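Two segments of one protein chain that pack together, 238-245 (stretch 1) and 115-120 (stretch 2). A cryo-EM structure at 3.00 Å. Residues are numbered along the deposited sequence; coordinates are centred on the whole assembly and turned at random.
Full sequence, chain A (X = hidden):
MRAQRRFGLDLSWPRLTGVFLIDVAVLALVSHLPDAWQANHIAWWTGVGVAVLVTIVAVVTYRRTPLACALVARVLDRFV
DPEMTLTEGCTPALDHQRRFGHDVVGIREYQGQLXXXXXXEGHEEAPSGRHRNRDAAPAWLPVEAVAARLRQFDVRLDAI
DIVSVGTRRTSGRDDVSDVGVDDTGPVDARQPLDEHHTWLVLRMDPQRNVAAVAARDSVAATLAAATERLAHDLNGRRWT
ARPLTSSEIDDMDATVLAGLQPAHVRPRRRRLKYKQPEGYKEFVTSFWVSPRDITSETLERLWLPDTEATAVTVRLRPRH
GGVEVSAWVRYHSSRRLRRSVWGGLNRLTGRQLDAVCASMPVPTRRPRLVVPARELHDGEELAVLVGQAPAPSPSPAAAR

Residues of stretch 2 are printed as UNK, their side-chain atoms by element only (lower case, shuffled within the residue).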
# COMPACT_ATOMS: atom_id res chain seq x y z
N ARG A 238 -50.35 0.87 -10.36
CA ARG A 238 -51.26 1.00 -11.48
C ARG A 238 -50.54 1.03 -12.82
O ARG A 238 -51.02 0.43 -13.78
CB ARG A 238 -52.12 2.28 -11.32
CG ARG A 238 -52.94 2.71 -12.55
CD ARG A 238 -54.00 1.70 -13.00
NE ARG A 238 -53.46 0.71 -13.94
CZ ARG A 238 -54.04 -0.45 -14.23
NH1 ARG A 238 -53.47 -1.27 -15.09
NH2 ARG A 238 -55.19 -0.78 -13.66
N TRP A 239 -49.40 1.70 -12.89
CA TRP A 239 -48.69 1.86 -14.14
C TRP A 239 -47.72 0.71 -14.36
O TRP A 239 -46.96 0.34 -13.47
CB TRP A 239 -48.01 3.23 -14.16
CG TRP A 239 -47.27 3.58 -12.93
CD1 TRP A 239 -46.17 2.97 -12.42
CD2 TRP A 239 -47.64 4.58 -11.99
NE1 TRP A 239 -45.80 3.56 -11.24
CE2 TRP A 239 -46.69 4.55 -10.95
CE3 TRP A 239 -48.67 5.52 -11.93
CZ2 TRP A 239 -46.74 5.42 -9.87
CZ3 TRP A 239 -48.72 6.38 -10.86
CH2 TRP A 239 -47.76 6.33 -9.84
N THR A 240 -47.84 0.07 -15.52
CA THR A 240 -46.90 -0.95 -15.94
C THR A 240 -45.83 -0.31 -16.81
O THR A 240 -46.08 0.65 -17.54
CB THR A 240 -47.62 -2.04 -16.72
OG1 THR A 240 -48.06 -1.51 -17.98
CG2 THR A 240 -48.83 -2.52 -15.95
N ALA A 241 -44.62 -0.86 -16.73
CA ALA A 241 -43.50 -0.32 -17.49
C ALA A 241 -42.68 -1.46 -18.05
O ALA A 241 -42.53 -2.51 -17.42
CB ALA A 241 -42.63 0.58 -16.62
N ARG A 242 -42.14 -1.25 -19.24
CA ARG A 242 -41.32 -2.26 -19.90
C ARG A 242 -40.38 -1.57 -20.86
O ARG A 242 -40.72 -0.52 -21.42
CB ARG A 242 -42.20 -3.27 -20.64
CG ARG A 242 -43.17 -2.64 -21.61
CD ARG A 242 -43.91 -3.69 -22.39
NE ARG A 242 -43.11 -4.19 -23.50
CZ ARG A 242 -43.07 -3.63 -24.70
NH1 ARG A 242 -42.31 -4.17 -25.65
NH2 ARG A 242 -43.77 -2.54 -24.95
N PRO A 243 -39.18 -2.10 -21.05
CA PRO A 243 -38.25 -1.51 -22.02
C PRO A 243 -38.72 -1.72 -23.45
O PRO A 243 -39.39 -2.70 -23.78
CB PRO A 243 -36.94 -2.24 -21.74
CG PRO A 243 -37.36 -3.55 -21.23
CD PRO A 243 -38.60 -3.31 -20.43
N LEU A 244 -38.34 -0.77 -24.30
CA LEU A 244 -38.81 -0.76 -25.68
C LEU A 244 -38.04 -1.78 -26.52
O LEU A 244 -36.81 -1.87 -26.45
CB LEU A 244 -38.63 0.63 -26.27
CG LEU A 244 -39.67 1.76 -26.21
CD1 LEU A 244 -40.81 1.61 -27.18
CD2 LEU A 244 -40.24 1.88 -24.84
N THR A 245 -38.77 -2.54 -27.32
CA THR A 245 -38.18 -3.32 -28.40
C THR A 245 -37.66 -2.37 -29.48
O THR A 245 -38.15 -1.25 -29.62
CB THR A 245 -39.23 -4.29 -28.95
OG1 THR A 245 -39.87 -4.96 -27.86
CG2 THR A 245 -38.63 -5.33 -29.86
N UNK A 115 -32.16 4.88 -25.00
CA UNK A 115 -33.05 3.79 -24.64
C UNK A 115 -34.33 4.37 -24.07
O UNK A 115 -34.29 5.28 -23.23
c UNK A 115 -31.20 2.17 -24.18
c UNK A 115 -32.41 2.83 -23.61
c UNK A 115 -33.39 1.76 -23.17
N UNK A 116 -35.47 3.83 -24.48
CA UNK A 116 -36.76 4.32 -24.04
C UNK A 116 -37.47 3.27 -23.20
O UNK A 116 -37.33 2.07 -23.42
c UNK A 116 -37.64 4.70 -25.22
N UNK A 117 -38.23 3.75 -22.21
CA UNK A 117 -39.09 2.92 -21.36
C UNK A 117 -40.50 3.46 -21.47
O UNK A 117 -40.75 4.63 -21.16
c UNK A 117 -37.23 2.43 -19.77
c UNK A 117 -38.63 2.94 -19.90
c UNK A 117 -39.59 2.15 -19.05
N UNK A 118 -41.42 2.62 -21.88
CA UNK A 118 -42.82 3.03 -22.00
C UNK A 118 -43.50 2.80 -20.66
O UNK A 118 -43.13 1.90 -19.90
c UNK A 118 -43.50 2.27 -23.15
c UNK A 118 -44.91 2.78 -23.42
c UNK A 118 -43.50 0.78 -22.89
N UNK A 119 -44.48 3.64 -20.34
CA UNK A 119 -45.26 3.44 -19.13
C UNK A 119 -46.69 3.89 -19.38
O UNK A 119 -46.94 4.74 -20.24
c UNK A 119 -44.64 4.18 -17.93
c UNK A 119 -44.74 5.67 -18.10
o UNK A 119 -45.31 3.79 -16.73
N UNK A 120 -47.62 3.28 -18.66
CA UNK A 120 -49.03 3.58 -18.83
C UNK A 120 -49.49 4.56 -17.76
O UNK A 120 -49.86 4.17 -16.66
c UNK A 120 -51.34 2.61 -19.06
c UNK A 120 -49.87 2.30 -18.81
c UNK A 120 -49.36 1.33 -19.86

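Position 115 carries three side-chain carbons: one bonded to CA, and two more on that carbon. The side chain points sideways. Its nearest approach to stretch 1 is a branch carbon 5.5 Å from CB of Pro-243, so it adds almost nothing to the contact. Three carbons in all, forked at CB and ending there, make this Val-115.

Position 116 has a single side-chain carbon, CB, and nothing beyond it. That carbon lies 3.7 Å from CG of Leu-244, an apolar contact in a buried setting. The backbone does more: O of position 116 accepts a hydrogen bond from N of Leu-244 at 3.1 Å. One carbon means alanine, Ala-116.

Position 117 again shows three carbons, with the fork at CB. One branch carbon lies 4.2 Å from CB of Ala-241 and 3.7 Å from O of Arg-242. No oxygen or nitrogen is present in the side chain, and the residue is Val-117. The branch that makes these approaches is CG1. Val-117 CA is 4.6 Å from Pro-243 CA, and the two residues form a non-hydrogen-bonded pair of the sheet.

Position 118 has the same three-carbon fork. Its CB is 3.7 Å from CD2 of Leu-244, and one branch carbon is 3.7 Å from CG of Arg-242. The side chain thus meets both an aliphatic leucine and the carbon part of an arginine. It is valine, Val-118, with chi1 in the p well, and the branch near Arg-242 is CG1. Its backbone pairs with Arg-242 in both directions. Val-118 N donates to Arg-242 O at 3.2 Å, and Arg-242 N makes a weak bond to Val-118 O at 3.4 Å.

Position 119 differs. Its CB carries one carbon and one oxygen. The oxygen is 3.8 Å from CB of Trp-239 and 4.2 Å from CB of Ala-241. It also gives a weak hydrogen bond to O of Thr-240 at 3.3 Å. The branched pattern is that of threonine, Thr-119, and the donor is OG1. The same Thr-240 O receives a CA-H...O contact from Thr-119 CA, also at 3.3 Å.

Position 120 returns to three carbons forked at CB. One branch carbon is 3.6 Å from OG1 of Thr-240. With no heteroatom in the side chain, this is Val-120, and that branch is CG2. Val-120 N donates to Thr-240 O at 3.2 Å, while Val-120 O lies 3.2 Å from CB of Trp-239.

Strand 241-243 runs antiparallel to strand 115-119, their directions 155° apart. Backbone hydrogen bonds at Leu-244, Arg-242 and Thr-240 form a ladder along the pair. Side chains of Ala-241, Pro-243, Val-117 and Thr-119 share one face of the sheet; those of Arg-242 and Val-118 take the other. Beyond the strand, Leu-244 extends the apolar contact to Ala-116 and Val-118. Together the stretches bury 514 Å², counting both sides.

Stretch 2 (115-120) VAVVTV
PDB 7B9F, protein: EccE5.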